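Local coordinates for chitin elicitor receptor kinase 1 (Arabidopsis thaliana, PDB 4EBY), which probably recognises chitin oligomers through its LysM-containing ectodomain and signals as a plant immune receptor kinase activated by chitin-induced dimerization, at residues A[11-16]-A[58-63]; A[108-113]-A[121-126]; A[166-171]-A[184-189]. All blocks are in the same frame, centred on the assembly; numbering follows the deposited sequence.

Contact 1 (A[11-16]-A[58-63]); sequences SYYLEN and GSRVLV. With NAG (2-acetamido-2-deoxy-beta-D-glucopyranose), chain F; NAG (2-acetamido-2-deoxy-beta-D-glucopyranose), chain C.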
loop_
_atom_site.group_PDB
_atom_site.type_symbol
_atom_site.label_atom_id
_atom_site.label_comp_id
_atom_site.label_asym_id
_atom_site.label_seq_id
_atom_site.Cartn_x
_atom_site.Cartn_y
_atom_site.Cartn_z
ATOM N N SER A 11 -2.236 1.973 -1.205
ATOM C CA SER A 11 -2.752 3.327 -1.377
ATOM C C SER A 11 -1.696 4.341 -1.008
ATOM O O SER A 11 -1.303 4.437 0.158
ATOM C CB SER A 11 -3.986 3.539 -0.490
ATOM O OG SER A 11 -4.504 4.854 -0.674
ATOM N N TYR A 12 -1.214 5.070 -2.019
ATOM C CA TYR A 12 -0.103 5.997 -1.831
ATOM C C TYR A 12 -0.596 7.444 -1.926
ATOM O O TYR A 12 -0.906 7.934 -3.009
ATOM C CB TYR A 12 0.948 5.705 -2.916
ATOM C CG TYR A 12 2.311 6.318 -2.699
ATOM C CD1 TYR A 12 3.420 5.514 -2.468
ATOM C CD2 TYR A 12 2.487 7.698 -2.736
ATOM C CE1 TYR A 12 4.697 6.084 -2.292
ATOM C CE2 TYR A 12 3.731 8.263 -2.539
ATOM C CZ TYR A 12 4.823 7.458 -2.310
ATOM O OH TYR A 12 6.060 8.059 -2.147
ATOM N N TYR A 13 -0.632 8.144 -0.794
ATOM C CA TYR A 13 -1.109 9.522 -0.754
ATOM C C TYR A 13 -0.049 10.494 -1.282
ATOM O O TYR A 13 1.137 10.340 -0.981
ATOM C CB TYR A 13 -1.487 9.888 0.681
ATOM C CG TYR A 13 -1.954 11.310 0.836
ATOM C CD1 TYR A 13 -3.263 11.659 0.547
ATOM C CD2 TYR A 13 -1.081 12.306 1.270
ATOM C CE1 TYR A 13 -3.704 12.974 0.671
ATOM C CE2 TYR A 13 -1.518 13.627 1.411
ATOM C CZ TYR A 13 -2.830 13.949 1.109
ATOM O OH TYR A 13 -3.271 15.257 1.251
ATOM N N LEU A 14 -0.489 11.480 -2.063
ATOM C CA LEU A 14 0.434 12.385 -2.734
ATOM C C LEU A 14 0.617 13.710 -2.001
ATOM O O LEU A 14 -0.333 14.488 -1.843
ATOM C CB LEU A 14 -0.084 12.665 -4.146
ATOM C CG LEU A 14 -0.187 11.450 -5.064
ATOM C CD1 LEU A 14 -0.715 11.921 -6.437
ATOM C CD2 LEU A 14 1.177 10.808 -5.228
ATOM N N GLU A 15 1.842 13.965 -1.546
ATOM C CA GLU A 15 2.185 15.286 -1.061
ATOM C C GLU A 15 3.664 15.604 -1.302
ATOM O O GLU A 15 4.475 14.710 -1.534
ATOM C CB GLU A 15 1.816 15.454 0.404
ATOM C CG GLU A 15 2.650 14.620 1.310
ATOM C CD GLU A 15 2.210 14.706 2.777
ATOM O OE1 GLU A 15 2.681 13.859 3.553
ATOM O OE2 GLU A 15 1.422 15.615 3.155
ATOM N N ASN A 16 3.982 16.892 -1.257
ATOM C CA ASN A 16 5.347 17.388 -1.385
ATOM C C ASN A 16 5.967 17.021 -2.720
ATOM O O ASN A 16 7.188 16.950 -2.832
ATOM C CB ASN A 16 6.261 16.877 -0.253
ATOM C CG ASN A 16 6.037 17.596 1.066
ATOM O OD1 ASN A 16 5.277 18.554 1.147
ATOM N ND2 ASN A 16 6.706 17.103 2.118
ATOM N N GLY A 58 -2.704 15.541 -3.082
ATOM C CA GLY A 58 -3.900 15.425 -2.261
ATOM C C GLY A 58 -4.767 14.248 -2.651
ATOM O O GLY A 58 -5.780 13.956 -1.995
ATOM N N SER A 59 -4.369 13.555 -3.707
ATOM C CA SER A 59 -5.059 12.342 -4.121
ATOM C C SER A 59 -4.240 11.118 -3.703
ATOM O O SER A 59 -3.104 11.245 -3.215
ATOM C CB SER A 59 -5.293 12.355 -5.635
ATOM O OG SER A 59 -4.080 12.182 -6.351
ATOM N N ARG A 60 -4.826 9.937 -3.879
ATOM C CA ARG A 60 -4.132 8.681 -3.612
ATOM C C ARG A 60 -3.982 7.870 -4.888
ATOM O O ARG A 60 -4.923 7.786 -5.705
ATOM C CB ARG A 60 -4.923 7.859 -2.587
ATOM C CG ARG A 60 -4.852 8.411 -1.168
ATOM C CD ARG A 60 -5.942 7.789 -0.303
ATOM N NE ARG A 60 -5.923 8.244 1.087
ATOM C CZ ARG A 60 -5.336 7.585 2.096
ATOM N NH1 ARG A 60 -4.666 6.460 1.870
ATOM N NH2 ARG A 60 -5.392 8.068 3.331
ATOM N N VAL A 61 -2.800 7.289 -5.073
ATOM C CA VAL A 61 -2.544 6.407 -6.202
ATOM C C VAL A 61 -2.535 4.964 -5.724
ATOM O O VAL A 61 -1.859 4.628 -4.745
ATOM C CB VAL A 61 -1.187 6.736 -6.876
ATOM C CG1 VAL A 61 -0.880 5.761 -8.025
ATOM C CG2 VAL A 61 -1.167 8.190 -7.357
ATOM N N LEU A 62 -3.302 4.114 -6.401
ATOM C CA LEU A 62 -3.342 2.687 -6.075
ATOM C C LEU A 62 -2.280 1.933 -6.862
ATOM O O LEU A 62 -2.204 2.059 -8.080
ATOM C CB LEU A 62 -4.727 2.110 -6.408
ATOM C CG LEU A 62 -5.838 2.569 -5.478
ATOM C CD1 LEU A 62 -7.181 2.142 -6.048
ATOM C CD2 LEU A 62 -5.623 1.990 -4.079
ATOM N N VAL A 63 -1.471 1.140 -6.170
ATOM C CA VAL A 63 -0.397 0.417 -6.845
ATOM C C VAL A 63 -0.521 -1.081 -6.602
ATOM O O VAL A 63 -0.470 -1.524 -5.447
ATOM C CB VAL A 63 0.999 0.901 -6.324
ATOM C CG1 VAL A 63 2.162 0.201 -7.058
ATOM C CG2 VAL A 63 1.136 2.411 -6.458
HETATM C C1 NAG F . 6.486 17.783 3.377
HETATM C C2 NAG F . 6.734 16.668 4.404
HETATM C C3 NAG F . 6.682 17.186 5.834
HETATM C C4 NAG F . 7.556 18.421 5.981
HETATM C C5 NAG F . 7.327 19.420 4.846
HETATM C C6 NAG F . 8.319 20.575 4.937
HETATM C C7 NAG F . 6.246 14.333 4.082
HETATM C C8 NAG F . 5.302 13.307 3.511
HETATM N N2 NAG F . 5.794 15.575 4.251
HETATM O O3 NAG F . 7.122 16.171 6.728
HETATM O O4 NAG F . 7.259 19.052 7.207
HETATM O O5 NAG F . 7.456 18.782 3.587
HETATM O O6 NAG F . 9.635 20.067 4.893
HETATM O O7 NAG F . 7.398 14.010 4.371
HETATM C C1 NAG C . 2.648 9.788 7.165
HETATM C C2 NAG C . 2.147 10.927 6.267
HETATM C C3 NAG C . 2.648 12.283 6.779
HETATM C C4 NAG C . 2.437 12.458 8.279
HETATM C C5 NAG C . 2.856 11.201 9.037
HETATM C C6 NAG C . 2.531 11.287 10.526
HETATM C C7 NAG C . 1.841 10.766 3.837
HETATM C C8 NAG C . 2.491 10.687 2.474
HETATM N N2 NAG C . 2.629 10.727 4.918
HETATM O O3 NAG C . 2.033 13.353 6.078
HETATM O O4 NAG C . 3.225 13.545 8.728
HETATM O O5 NAG C . 2.208 10.066 8.491
HETATM O O6 NAG C . 1.132 11.427 10.679
HETATM O O7 NAG C . 0.616 10.853 3.920
#

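Contact 2 (A[108-113]-A[121-126]); sequences ARNPFP and ATLNVL. With NAG (2-acetamido-2-deoxy-beta-D-glucopyranose), chain E.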
loop_
_atom_site.group_PDB
_atom_site.type_symbol
_atom_site.label_atom_id
_atom_site.label_comp_id
_atom_site.label_asym_id
_atom_site.label_seq_id
_atom_site.Cartn_x
_atom_site.Cartn_y
_atom_site.Cartn_z
ATOM N N ALA A 108 14.143 -2.656 12.245
ATOM C CA ALA A 108 14.297 -4.031 12.710
ATOM C C ALA A 108 14.859 -4.983 11.652
ATOM O O ALA A 108 15.583 -5.929 11.977
ATOM C CB ALA A 108 12.957 -4.562 13.270
ATOM N N ARG A 109 14.545 -4.720 10.385
ATOM C CA ARG A 109 14.823 -5.673 9.317
ATOM C C ARG A 109 15.985 -5.262 8.423
ATOM O O ARG A 109 16.280 -5.962 7.463
ATOM C CB ARG A 109 13.585 -5.891 8.435
ATOM C CG ARG A 109 13.222 -4.718 7.531
ATOM C CD ARG A 109 11.760 -4.801 7.054
ATOM N NE ARG A 109 11.464 -5.998 6.264
ATOM C CZ ARG A 109 10.854 -7.092 6.719
ATOM N NH1 ARG A 109 10.619 -8.095 5.876
ATOM N NH2 ARG A 109 10.483 -7.202 7.996
ATOM N N ASN A 110 16.634 -4.147 8.755
ATOM C CA ASN A 110 17.828 -3.683 8.023
ATOM C C ASN A 110 18.968 -3.498 9.008
ATOM O O ASN A 110 18.720 -3.167 10.168
ATOM C CB ASN A 110 17.534 -2.377 7.283
ATOM C CG ASN A 110 16.527 -2.571 6.180
ATOM O OD1 ASN A 110 15.333 -2.244 6.329
ATOM N ND2 ASN A 110 16.979 -3.149 5.090
ATOM N N PRO A 111 20.224 -3.724 8.558
ATOM C CA PRO A 111 21.347 -3.759 9.501
ATOM C C PRO A 111 22.023 -2.410 9.735
ATOM O O PRO A 111 22.906 -2.314 10.595
ATOM C CB PRO A 111 22.328 -4.727 8.831
ATOM C CG PRO A 111 22.117 -4.453 7.348
ATOM C CD PRO A 111 20.593 -4.284 7.245
ATOM N N PHE A 112 21.622 -1.385 8.990
ATOM C CA PHE A 112 22.284 -0.096 9.120
ATOM C C PHE A 112 21.796 0.609 10.373
ATOM O O PHE A 112 20.593 0.723 10.592
ATOM C CB PHE A 112 22.013 0.755 7.868
ATOM C CG PHE A 112 22.160 -0.018 6.589
ATOM C CD1 PHE A 112 23.417 -0.266 6.044
ATOM C CD2 PHE A 112 21.036 -0.520 5.952
ATOM C CE1 PHE A 112 23.557 -1.009 4.869
ATOM C CE2 PHE A 112 21.154 -1.259 4.780
ATOM C CZ PHE A 112 22.417 -1.508 4.246
ATOM N N PRO A 113 22.726 1.043 11.227
ATOM C CA PRO A 113 22.313 1.868 12.363
ATOM C C PRO A 113 21.533 3.065 11.840
ATOM O O PRO A 113 21.794 3.543 10.737
ATOM C CB PRO A 113 23.648 2.326 12.966
ATOM C CG PRO A 113 24.621 1.255 12.588
ATOM C CD PRO A 113 24.183 0.808 11.206
ATOM N N ALA A 121 23.071 2.131 -0.181
ATOM C CA ALA A 121 22.595 0.959 0.559
ATOM C C ALA A 121 21.223 0.590 -0.006
ATOM O O ALA A 121 20.519 1.441 -0.569
ATOM C CB ALA A 121 22.492 1.260 2.054
ATOM N N THR A 122 20.830 -0.675 0.138
ATOM C CA THR A 122 19.499 -1.094 -0.255
ATOM C C THR A 122 18.769 -1.502 1.027
ATOM O O THR A 122 19.343 -2.216 1.863
ATOM C CB THR A 122 19.540 -2.296 -1.187
ATOM O OG1 THR A 122 20.250 -1.948 -2.395
ATOM C CG2 THR A 122 18.144 -2.725 -1.541
ATOM N N LEU A 123 17.535 -1.024 1.162
ATOM C CA LEU A 123 16.686 -1.411 2.284
ATOM C C LEU A 123 15.659 -2.415 1.836
ATOM O O LEU A 123 15.094 -2.314 0.735
ATOM C CB LEU A 123 15.948 -0.191 2.864
ATOM C CG LEU A 123 16.824 0.982 3.325
ATOM C CD1 LEU A 123 15.932 2.076 3.943
ATOM C CD2 LEU A 123 17.921 0.543 4.314
ATOM N N ASN A 124 15.389 -3.364 2.738
ATOM C CA ASN A 124 14.244 -4.261 2.663
ATOM C C ASN A 124 13.069 -3.539 3.315
ATOM O O ASN A 124 13.144 -3.152 4.485
ATOM C CB ASN A 124 14.594 -5.544 3.421
ATOM C CG ASN A 124 13.510 -6.605 3.326
ATOM O OD1 ASN A 124 12.342 -6.334 3.563
ATOM N ND2 ASN A 124 13.907 -7.827 2.973
ATOM N N VAL A 125 12.013 -3.299 2.530
ATOM C CA VAL A 125 10.871 -2.497 2.987
ATOM C C VAL A 125 9.610 -3.339 3.002
ATOM O O VAL A 125 9.118 -3.727 1.944
ATOM C CB VAL A 125 10.637 -1.320 2.029
ATOM C CG1 VAL A 125 9.460 -0.480 2.510
ATOM C CG2 VAL A 125 11.910 -0.442 1.924
ATOM N N LEU A 126 9.096 -3.637 4.198
ATOM C CA LEU A 126 7.911 -4.481 4.318
ATOM C C LEU A 126 6.622 -3.677 4.278
ATOM O O LEU A 126 6.433 -2.724 5.040
ATOM C CB LEU A 126 7.981 -5.274 5.639
ATOM C CG LEU A 126 6.748 -6.126 5.918
ATOM C CD1 LEU A 126 6.610 -7.180 4.835
ATOM C CD2 LEU A 126 6.874 -6.767 7.319
HETATM C C1 NAG E . 11.209 -10.672 3.363
HETATM C C2 NAG E . 11.302 -12.181 3.106
HETATM C C3 NAG E . 11.674 -12.871 4.412
HETATM C C4 NAG E . 12.974 -12.281 4.937
HETATM C C5 NAG E . 12.904 -10.765 5.020
HETATM C C6 NAG E . 14.265 -10.197 5.424
HETATM C C7 NAG E . 9.990 -13.536 1.542
HETATM C C8 NAG E . 8.608 -13.926 1.073
HETATM N N2 NAG E . 10.056 -12.745 2.614
HETATM O O3 NAG E . 11.810 -14.266 4.201
HETATM O O4 NAG E . 13.234 -12.740 6.239
HETATM O O5 NAG E . 12.482 -10.224 3.785
HETATM O O6 NAG E . 15.248 -10.439 4.434
HETATM O O7 NAG E . 10.985 -13.951 0.940
#

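Contact 3 (A[166-171]-A[184-189]); sequences DILQRY and VYVPGR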
loop_
_atom_site.group_PDB
_atom_site.type_symbol
_atom_site.label_atom_id
_atom_site.label_comp_id
_atom_site.label_asym_id
_atom_site.label_seq_id
_atom_site.Cartn_x
_atom_site.Cartn_y
_atom_site.Cartn_z
ATOM N N ASP A 166 -19.982 -1.698 8.256
ATOM C CA ASP A 166 -19.884 -2.874 9.124
ATOM C C ASP A 166 -18.876 -3.882 8.580
ATOM O O ASP A 166 -18.120 -4.476 9.349
ATOM C CB ASP A 166 -21.254 -3.545 9.346
ATOM C CG ASP A 166 -21.159 -4.809 10.195
ATOM O OD1 ASP A 166 -20.807 -4.701 11.394
ATOM O OD2 ASP A 166 -21.422 -5.913 9.667
ATOM N N ILE A 167 -18.873 -4.085 7.263
ATOM C CA ILE A 167 -17.903 -4.991 6.646
ATOM C C ILE A 167 -16.482 -4.439 6.848
ATOM O O ILE A 167 -15.577 -5.172 7.265
ATOM C CB ILE A 167 -18.201 -5.234 5.151
ATOM C CG1 ILE A 167 -19.480 -6.054 4.993
ATOM C CG2 ILE A 167 -17.046 -5.962 4.475
ATOM C CD1 ILE A 167 -19.391 -7.413 5.618
ATOM N N LEU A 168 -16.288 -3.149 6.576
ATOM C CA LEU A 168 -14.974 -2.539 6.780
ATOM C C LEU A 168 -14.492 -2.714 8.211
ATOM O O LEU A 168 -13.328 -3.026 8.449
ATOM C CB LEU A 168 -14.995 -1.051 6.452
ATOM C CG LEU A 168 -15.096 -0.700 4.973
ATOM C CD1 LEU A 168 -15.214 0.809 4.838
ATOM C CD2 LEU A 168 -13.886 -1.228 4.178
ATOM N N GLN A 169 -15.382 -2.504 9.176
ATOM C CA GLN A 169 -14.968 -2.631 10.566
ATOM C C GLN A 169 -14.615 -4.070 10.903
ATOM O O GLN A 169 -13.667 -4.321 11.646
ATOM C CB GLN A 169 -16.066 -2.139 11.517
ATOM C CG GLN A 169 -15.575 -1.919 12.951
ATOM C CD GLN A 169 -14.567 -0.780 13.037
ATOM O OE1 GLN A 169 -14.946 0.396 13.070
ATOM N NE2 GLN A 169 -13.285 -1.123 13.103
ATOM N N ARG A 170 -15.384 -5.017 10.374
ATOM C CA ARG A 170 -15.140 -6.432 10.655
ATOM C C ARG A 170 -13.794 -6.891 10.088
ATOM O O ARG A 170 -13.156 -7.787 10.644
ATOM C CB ARG A 170 -16.271 -7.318 10.109
ATOM C CG ARG A 170 -17.578 -7.275 10.894
ATOM C CD ARG A 170 -18.632 -8.123 10.155
ATOM N NE ARG A 170 -19.941 -8.183 10.807
ATOM C CZ ARG A 170 -20.330 -9.168 11.618
ATOM N NH1 ARG A 170 -19.509 -10.174 11.883
ATOM N NH2 ARG A 170 -21.543 -9.154 12.169
ATOM N N TYR A 171 -13.365 -6.293 8.980
ATOM C CA TYR A 171 -12.039 -6.604 8.432
ATOM C C TYR A 171 -10.917 -5.972 9.255
ATOM O O TYR A 171 -9.751 -6.323 9.104
ATOM C CB TYR A 171 -11.918 -6.093 6.995
ATOM C CG TYR A 171 -12.540 -6.999 5.952
ATOM C CD1 TYR A 171 -12.185 -8.345 5.856
ATOM C CD2 TYR A 171 -13.472 -6.505 5.056
ATOM C CE1 TYR A 171 -12.759 -9.168 4.870
ATOM C CE2 TYR A 171 -14.036 -7.312 4.078
ATOM C CZ TYR A 171 -13.668 -8.633 3.988
ATOM O OH TYR A 171 -14.250 -9.414 3.006
ATOM N N VAL A 184 -5.427 0.347 7.489
ATOM C CA VAL A 184 -6.617 -0.517 7.469
ATOM C C VAL A 184 -6.648 -1.199 6.107
ATOM O O VAL A 184 -6.035 -0.713 5.160
ATOM C CB VAL A 184 -7.940 0.245 7.696
ATOM C CG1 VAL A 184 -8.035 0.760 9.141
ATOM C CG2 VAL A 184 -8.140 1.360 6.649
ATOM N N TYR A 185 -7.350 -2.330 6.028
ATOM C CA TYR A 185 -7.491 -3.066 4.780
ATOM C C TYR A 185 -8.897 -2.848 4.230
ATOM O O TYR A 185 -9.888 -3.084 4.927
ATOM C CB TYR A 185 -7.239 -4.552 5.014
ATOM C CG TYR A 185 -5.858 -4.838 5.557
ATOM C CD1 TYR A 185 -4.735 -4.652 4.773
ATOM C CD2 TYR A 185 -5.687 -5.304 6.853
ATOM C CE1 TYR A 185 -3.475 -4.905 5.264
ATOM C CE2 TYR A 185 -4.440 -5.567 7.350
ATOM C CZ TYR A 185 -3.336 -5.366 6.548
ATOM O OH TYR A 185 -2.082 -5.630 7.049
ATOM N N VAL A 186 -8.968 -2.380 2.985
ATOM C CA VAL A 186 -10.238 -1.998 2.359
ATOM C C VAL A 186 -10.387 -2.794 1.065
ATOM O O VAL A 186 -9.480 -2.775 0.244
ATOM C CB VAL A 186 -10.184 -0.492 1.997
ATOM C CG1 VAL A 186 -11.467 -0.046 1.255
ATOM C CG2 VAL A 186 -9.915 0.359 3.262
ATOM N N PRO A 187 -11.523 -3.486 0.857
ATOM C CA PRO A 187 -11.675 -4.213 -0.417
ATOM C C PRO A 187 -11.467 -3.302 -1.607
ATOM O O PRO A 187 -11.925 -2.156 -1.599
ATOM C CB PRO A 187 -13.146 -4.665 -0.386
ATOM C CG PRO A 187 -13.448 -4.820 1.068
ATOM C CD PRO A 187 -12.683 -3.691 1.753
ATOM N N GLY A 188 -10.738 -3.795 -2.603
ATOM C CA GLY A 188 -10.504 -3.027 -3.816
ATOM C C GLY A 188 -11.090 -3.678 -5.047
ATOM O O GLY A 188 -11.458 -4.853 -5.048
ATOM N N ARG A 189 -11.144 -2.884 -6.115
ATOM C CA ARG A 189 -11.749 -3.289 -7.381
ATOM C C ARG A 189 -10.693 -3.642 -8.416
ATOM O O ARG A 189 -9.552 -3.179 -8.346
ATOM C CB ARG A 189 -12.602 -2.141 -7.916
ATOM C CG ARG A 189 -13.753 -1.761 -7.010
ATOM C CD ARG A 189 -14.429 -0.491 -7.492
ATOM N NE ARG A 189 -15.426 0.018 -6.552
ATOM C CZ ARG A 189 -16.706 -0.337 -6.565
ATOM N NH1 ARG A 189 -17.142 -1.221 -7.452
ATOM N NH2 ARG A 189 -17.555 0.191 -5.688
#

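Contact 1 (A[11-16]-A[58-63])
Leu14, just past the end of strand 8-13, packs its CD1 3.9 Å from Val61 CG2 on the buried side of the antiparallel pair. Tyr12 faces Val61 in a hydrogen-bonded pair, with Tyr12 N to Val61 O at 2.8 Å and Val61 N to Tyr12 O at 2.9 Å. Beyond it, Leu14 N donates to Ser59 O, and Gly58 N returns a bond to Leu14 O. Ile23 of helix 20-26 touches Tyr12, Leu14 and Val61, all of them buried. Strands 8-13 and 60-70 are separated in the chain by helices 20-26 and 40-43, an order consistent with the beta-alpha-alpha-beta plan of LysM folds.

The face bearing Ser11, Tyr13 and Arg60 is more polar, and Tyr13 and Arg60 on it are partly exposed. Arg60 crosses Tyr13 at about a right angle, the ring and guanidinium planes 62° apart, and offers its CG to the ring edge. Its NH1 donates to Ser11 OG at 3.0 Å, with the oxygen close to the guanidinium plane. Arg60 NH2 is engaged by Pro147 O and Asp152. Farther out the contact gives way to sugar and solvent: O7 of the chain C NAG comes within 3.5 Å of Tyr13 CD2, and exposed Asn16 carries the chain F NAG through a covalent ND2-C1 bond of 1.4 Å.

Contact 2 (A[108-113]-A[121-126])
Arg109 and Asn124 cross at about a right angle, their guanidinium and amide planes 64° apart. Arg109 NE donates to Asn124 OD1 at 2.9 Å; the oxygen lies nearly in the guanidinium plane, whereas NE stands above the plane of the Asn124 carbonyl. A second approach, Arg109 NH1 to the same OD1 at 3.4 Å, is weak. The bend at chi3 (-61°) turns NE back from an extended course. Leu126 CB sits over the centre of one guanidinium face, 3.6 Å from Arg109 CZ. Asn124 uses its other amide branch for the glycan, ND2 donating to O5 of the chain E NAG at 2.9 Å, so one side chain links arginine and sugar.

Both segments belong to the second LysM domain, in which the end of helix 103-109 and the loop after it run back over strand 122-128, the outermost strand on this side of the sheet. The direction from CA 109 to CA 112 lies 160° from that of CA 121 to CA 126, a nearly antiparallel course.

At the far end the contact is mainly apolar, centred on the Phe112 ring. Ala121 CB lies over one face, offset toward the rim, in a CH-pi contact 3.9 Å from the ring centroid; Pro111 CG lies over the centre of the opposite face. Leu123 reaches the ring obliquely, its CD2 3.7 Å from Phe112 CD2, while Thr122 O comes to the ring edge, 3.6 Å from Phe112 CE2.

Contact 3 (A[166-171]-A[184-189])
Tyr171 presents its ring obliquely to Pro187, with Tyr171 CE2 4.0 Å from Pro187 CG. The same ring meets Phe143 of strand 143-147 edge-to-face. Within the helix, the edge of the flat Arg170 guanidinium is taken in plane by Asp166 OD2, which NE holds at 2.9 Å in a salt bridge one helical turn back.

Leu168 carries the rest of the interface. Its CG is anti to the carbonyl carbon (chi1 -72°), and the CD2 branch reaches the strand, lying 3.7 Å from Pro187 CD and 4.0 Å from Val186 CG1. Leu154 and Ile157 of helix 154-161 also touch Leu168, placing it where two helices and the sheet converge. Helix 166-171 passes over strand 184-187 with the short axes 8.2 Å apart at 137°, and both lie in the LysM domain whose beta-alpha-alpha-beta order runs through strand 143-147, helices 154-161 and 165-171, and strand 183-187.

A polar link is supplied from just beyond the helical segment: Asn172 accepts from Tyr185 N through OD1 and donates to Leu168 O through ND2. Between the segments themselves the side chains meet carbon to carbon, which implies that the packing within the two segments is probably governed by shape and burial, with Asn172 supplying directed bonds beside it.

How the contacts relate
All three contacts reach one mixed sheet. Contact 1, closest to the chain's centre, pairs two of its inner strands, whereas contacts 2 and 3 involve its two outermost strands and lie on opposite sides of that centre, about 30 Å apart between their centres. Contact 3 is buried, with no exposed touching residue; contacts 1 and 2 are partly buried. Strand pairing makes contact 1 rich in backbone hydrogen bonds and gives it the largest buried area, 525 Å². Contact 2 buries 392 Å² and mixes side-chain bonding with aromatic contact; contact 3 is apolar and covers 212 Å². Contacts 1 and 2 hold glycan-site residues, contact 3 none. Contact 3 sets a helix on a strand; contact 2 sets mostly the loop after a helix against one.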